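Local coordinates for halohydrin epoxidase A (Corynebacterium sp., PDB 4Z9F), which probably catalyses the reversible conversion of vicinal halohydrins into epoxides with release of hydrogen halide, at residues D80-P85 and E104-F109; F131-V136 and A153-V158. The protein carries 1 engineered substitution. All blocks are in the same frame, centred on the assembly; numbering follows the deposited sequence.

Interaction 1: residues D80-P85 and E104-F109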
# COMPACT_ATOMS: atom_id res chain seq x y z
N ASP C 80 22.81 -2.83 0.42
CA ASP C 80 22.97 -3.15 1.82
C ASP C 80 22.49 -4.57 2.10
O ASP C 80 21.54 -5.05 1.48
CB ASP C 80 22.22 -2.13 2.67
CG ASP C 80 22.67 -0.71 2.38
OD1 ASP C 80 23.78 -0.34 2.83
OD2 ASP C 80 21.94 0.04 1.67
N TYR C 81 23.19 -5.25 3.01
CA TYR C 81 22.90 -6.63 3.35
C TYR C 81 23.50 -6.90 4.72
O TYR C 81 24.34 -6.14 5.21
CB TYR C 81 23.44 -7.60 2.30
CG TYR C 81 24.76 -8.23 2.69
CD1 TYR C 81 24.83 -9.56 3.08
CD2 TYR C 81 25.94 -7.48 2.70
CE1 TYR C 81 26.04 -10.14 3.46
CE2 TYR C 81 27.14 -8.05 3.07
CZ TYR C 81 27.19 -9.38 3.44
OH TYR C 81 28.38 -9.94 3.82
N ILE C 82 23.03 -7.97 5.36
CA ILE C 82 23.63 -8.41 6.61
C ILE C 82 23.92 -9.90 6.45
O ILE C 82 23.17 -10.60 5.74
CB ILE C 82 22.73 -8.08 7.82
CG1 ILE C 82 23.48 -8.32 9.14
CG2 ILE C 82 21.41 -8.86 7.77
CD1 ILE C 82 22.84 -7.66 10.35
N PRO C 83 25.02 -10.42 6.99
CA PRO C 83 25.33 -11.84 6.81
C PRO C 83 24.24 -12.73 7.39
O PRO C 83 23.78 -12.53 8.52
CB PRO C 83 26.66 -12.01 7.56
CG PRO C 83 27.32 -10.66 7.44
CD PRO C 83 26.17 -9.68 7.55
N ARG C 84 23.79 -13.69 6.58
CA ARG C 84 22.88 -14.72 7.04
C ARG C 84 23.45 -15.43 8.25
O ARG C 84 24.67 -15.46 8.43
CB ARG C 84 22.63 -15.73 5.93
CG ARG C 84 22.09 -15.11 4.69
CD ARG C 84 21.91 -16.18 3.63
NE ARG C 84 20.94 -17.19 4.02
CZ ARG C 84 20.55 -18.19 3.23
NH1 ARG C 84 21.05 -18.29 2.00
NH2 ARG C 84 19.66 -19.08 3.65
N PRO C 85 22.58 -16.01 9.09
CA PRO C 85 21.12 -16.01 8.94
C PRO C 85 20.47 -14.85 9.68
O PRO C 85 19.34 -15.00 10.15
CB PRO C 85 20.72 -17.35 9.56
CG PRO C 85 21.70 -17.48 10.72
CD PRO C 85 23.01 -16.83 10.24
N GLU C 104 21.85 -1.14 11.99
CA GLU C 104 23.08 -0.49 11.55
C GLU C 104 23.37 -0.81 10.09
O GLU C 104 23.61 0.09 9.29
CB GLU C 104 24.25 -0.93 12.43
CG GLU C 104 25.49 -0.05 12.26
CD GLU C 104 25.33 1.34 12.84
OE1 GLU C 104 25.97 2.28 12.32
OE2 GLU C 104 24.57 1.49 13.82
N ALA C 105 23.30 -2.10 9.72
CA ALA C 105 23.68 -2.49 8.36
C ALA C 105 22.62 -2.10 7.34
O ALA C 105 22.95 -1.76 6.19
CB ALA C 105 23.94 -4.00 8.30
N LEU C 106 21.34 -2.17 7.71
CA LEU C 106 20.29 -2.03 6.72
C LEU C 106 19.62 -0.66 6.72
O LEU C 106 18.96 -0.33 5.72
CB LEU C 106 19.22 -3.11 6.92
CG LEU C 106 19.80 -4.53 6.98
CD1 LEU C 106 18.67 -5.49 7.22
CD2 LEU C 106 20.55 -4.86 5.68
N SER C 107 19.80 0.13 7.78
CA SER C 107 19.11 1.41 7.90
C SER C 107 20.07 2.56 8.17
O SER C 107 19.98 3.61 7.52
CB SER C 107 18.07 1.34 9.01
OG SER C 107 17.28 0.17 8.87
N ILE C 108 20.97 2.40 9.14
CA ILE C 108 21.86 3.51 9.49
C ILE C 108 22.95 3.68 8.44
O ILE C 108 23.20 4.80 7.97
CB ILE C 108 22.44 3.30 10.90
CG1 ILE C 108 21.33 3.21 11.93
CG2 ILE C 108 23.37 4.47 11.25
CD1 ILE C 108 20.57 4.50 12.16
N PHE C 109 23.62 2.59 8.06
CA PHE C 109 24.65 2.64 7.03
C PHE C 109 24.17 3.34 5.76
O PHE C 109 24.86 4.25 5.28
CB PHE C 109 25.16 1.22 6.76
CG PHE C 109 26.39 1.14 5.89
CD1 PHE C 109 26.30 1.30 4.51
CD2 PHE C 109 27.62 0.85 6.45
CE1 PHE C 109 27.42 1.20 3.72
CE2 PHE C 109 28.75 0.75 5.66
CZ PHE C 109 28.65 0.93 4.29

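Interaction 2: residues F131-V136 and A153-V158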
# COMPACT_ATOMS: atom_id res chain seq x y z
N PHE C 131 18.71 1.98 -3.95
CA PHE C 131 18.84 1.23 -2.72
C PHE C 131 18.33 -0.19 -2.95
O PHE C 131 17.19 -0.38 -3.38
CB PHE C 131 18.07 1.90 -1.58
CG PHE C 131 18.66 3.21 -1.15
CD1 PHE C 131 18.42 4.38 -1.85
CD2 PHE C 131 19.46 3.27 -0.01
CE1 PHE C 131 18.96 5.60 -1.44
CE2 PHE C 131 20.02 4.48 0.40
CZ PHE C 131 19.77 5.64 -0.31
N ILE C 132 19.18 -1.18 -2.69
CA ILE C 132 18.74 -2.57 -2.73
C ILE C 132 18.23 -2.93 -1.34
O ILE C 132 18.99 -2.90 -0.37
CB ILE C 132 19.87 -3.52 -3.16
CG1 ILE C 132 20.64 -2.95 -4.36
CG2 ILE C 132 19.29 -4.91 -3.49
CD1 ILE C 132 19.91 -2.89 -5.69
N THR C 133 16.94 -3.23 -1.26
CA THR C 133 16.31 -3.48 0.03
C THR C 133 15.82 -4.93 0.03
O THR C 133 16.62 -5.86 -0.07
CB THR C 133 15.19 -2.46 0.29
OG1 THR C 133 14.14 -2.60 -0.68
CG2 THR C 133 15.76 -1.04 0.18
N SER C 134 14.51 -5.13 0.09
CA SER C 134 13.97 -6.48 0.15
C SER C 134 12.48 -6.40 -0.10
O SER C 134 11.87 -5.35 0.10
CB SER C 134 14.24 -7.13 1.51
OG SER C 134 13.57 -8.38 1.58
N SER C 135 11.89 -7.52 -0.51
CA SER C 135 10.43 -7.55 -0.62
C SER C 135 9.78 -7.18 0.71
O SER C 135 8.71 -6.57 0.73
CB SER C 135 9.95 -8.92 -1.09
OG SER C 135 10.17 -9.90 -0.10
N VAL C 136 10.42 -7.54 1.83
CA VAL C 136 9.84 -7.23 3.14
C VAL C 136 9.95 -5.75 3.48
O VAL C 136 9.45 -5.33 4.52
CB VAL C 136 10.46 -8.05 4.30
CG1 VAL C 136 10.19 -9.53 4.09
CG2 VAL C 136 11.97 -7.77 4.45
N ALA C 153 12.38 0.82 6.84
CA ALA C 153 12.88 2.16 7.11
C ALA C 153 13.59 2.73 5.89
O ALA C 153 13.40 3.90 5.54
CB ALA C 153 13.83 2.15 8.32
N THR C 154 14.38 1.91 5.20
CA THR C 154 15.15 2.40 4.06
C THR C 154 14.28 2.58 2.82
O THR C 154 14.55 3.45 1.99
CB THR C 154 16.32 1.45 3.80
OG1 THR C 154 17.15 1.43 4.97
CG2 THR C 154 17.14 1.90 2.63
N VAL C 155 13.22 1.80 2.68
CA VAL C 155 12.27 2.11 1.62
C VAL C 155 11.61 3.45 1.88
O VAL C 155 11.45 4.27 0.97
CB VAL C 155 11.23 0.98 1.48
CG1 VAL C 155 10.20 1.34 0.42
CG2 VAL C 155 11.92 -0.34 1.12
N ALA C 156 11.22 3.70 3.13
CA ALA C 156 10.60 4.97 3.51
C ALA C 156 11.59 6.12 3.37
O ALA C 156 11.18 7.26 3.08
CB ALA C 156 10.08 4.89 4.94
N LEU C 157 12.88 5.86 3.58
CA LEU C 157 13.88 6.90 3.34
C LEU C 157 13.88 7.30 1.87
O LEU C 157 13.89 8.50 1.54
CB LEU C 157 15.25 6.41 3.78
CG LEU C 157 16.48 7.24 3.36
CD1 LEU C 157 16.59 8.47 4.25
CD2 LEU C 157 17.72 6.38 3.46
N VAL C 158 13.83 6.32 0.97
CA VAL C 158 13.73 6.60 -0.46
C VAL C 158 12.49 7.43 -0.76
O VAL C 158 12.55 8.45 -1.46
CB VAL C 158 13.73 5.29 -1.25
CG1 VAL C 158 13.31 5.53 -2.69
CG2 VAL C 158 15.11 4.65 -1.18

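Interaction 1: residues D80-P85 and E104-F109
In this Rossmann-like fold of the short-chain dehydrogenase type, the loop that leaves strand 73-79 runs over the side of helix 96-123, the next helix in the chain. Asp-80 makes the first touch. Its CB points toward the helix, and a chi1 of -56° places CG beside the backbone N, anti to the carbonyl carbon. CB lies 3.6 Å from Ala-105 O and CG 4.0 Å from the same oxygen. At the tip the two carboxylate oxygens part: OD2 is hydrogen-bonded to Ser-78 OG, whereas OD1 comes obliquely within 3.4 Å of CD1 of Phe-109, whose ring is turned 71° from the carboxylate plane. OD1 is also 3.7 Å from Ala-105 O, with no bond between the two oxygens. Farther along, CD2 of Leu-106 packs against the peptide between Tyr-81 and Ile-82, 3.7 Å from Tyr-81 C, and the branched Ile-82 sets its CB against the small Ala-105 CB at 4.3 Å. A short methyl at 105 lets loop and helix come close. A pi-type turn disturbs the helix here: Phe-109 N bonds to Glu-104 O at 2.8 Å, and the buried Ala-105 O has no hydrogen-bond partner in the model.

Interaction 2: residues F131-V136 and A153-V158
A methyl pressed hard against an aromatic ring stands out here: Val-158 CG2 lies only 3.4 Å from Phe-131 CD1, tight for two carbons. Val-158 CG2 sits beside its own backbone N, anti to the carbonyl carbon, and approaches the ring obliquely. Two further helix residues meet the same ring: Thr-154 CG2 approaches CD2 at 3.8 Å, and Leu-157 CD2 comes 4.3 Å from CE2. A flat, wide phenyl suits this place because a single ring can meet side chains from successive turns of helix 147-165.

The next residue whose CB points toward the helix is Thr-133, just past the end of the strand. Its chi1 of 64° puts OG1 in the crowded position between backbone N and carbonyl carbon, where the hydroxyl bonds to Ile-175 O on the neighbouring strand. CG2 is then left for the apolar side, 4.1 Å from Thr-154 CG2, while Val-155 CG2 touches Thr-133 OG1 at 3.6 Å. Thr-154 divides its branches likewise: its methyl packs on Phe-131 and Thr-133, and its hydroxyl probably bonds to Leu-106 O. Threonine thus suits both sites, since it packs by one branch and can satisfy its buried polar atom by the other. No hydrogen bond crosses between the segments themselves.

Beyond the packing, Ser-134 OG accepts from Val-136 N at 3.3 Å and 161°, an ST turn that leads into the short 3-10 segment at Ser-135 and Val-136. Strand 127-132, helix 147-165 and strand 170-177 form a beta-alpha-beta unit, with the helix packed on the parallel sheet as in Rossmann-like folds.

How the interactions relate
Interaction 2 is fully buried, the end of a strand and the turn after it against a helix, whereas interaction 1 is partly buried and sets a loop beside a helix. Interaction 1 starts just after strand 73-79, interaction 2 on the last residues of strand 127-132, and they involve different helices, 96-123 and 147-165. Interaction 1 mixes a carboxylate and backbone oxygens with aliphatic groups, while interaction 2 is mostly methyl and ring packing. They meet directly, Thr-154 OG1 lying 2.6 Å from Leu-106 O. That carbonyl would ordinarily look to the backbone nitrogen of residue 110, but Pro-110 has no N-H to give. The second subunit touches both: Arg-100 of that subunit pairs with Glu-104, and apolar packing reaches interaction 2.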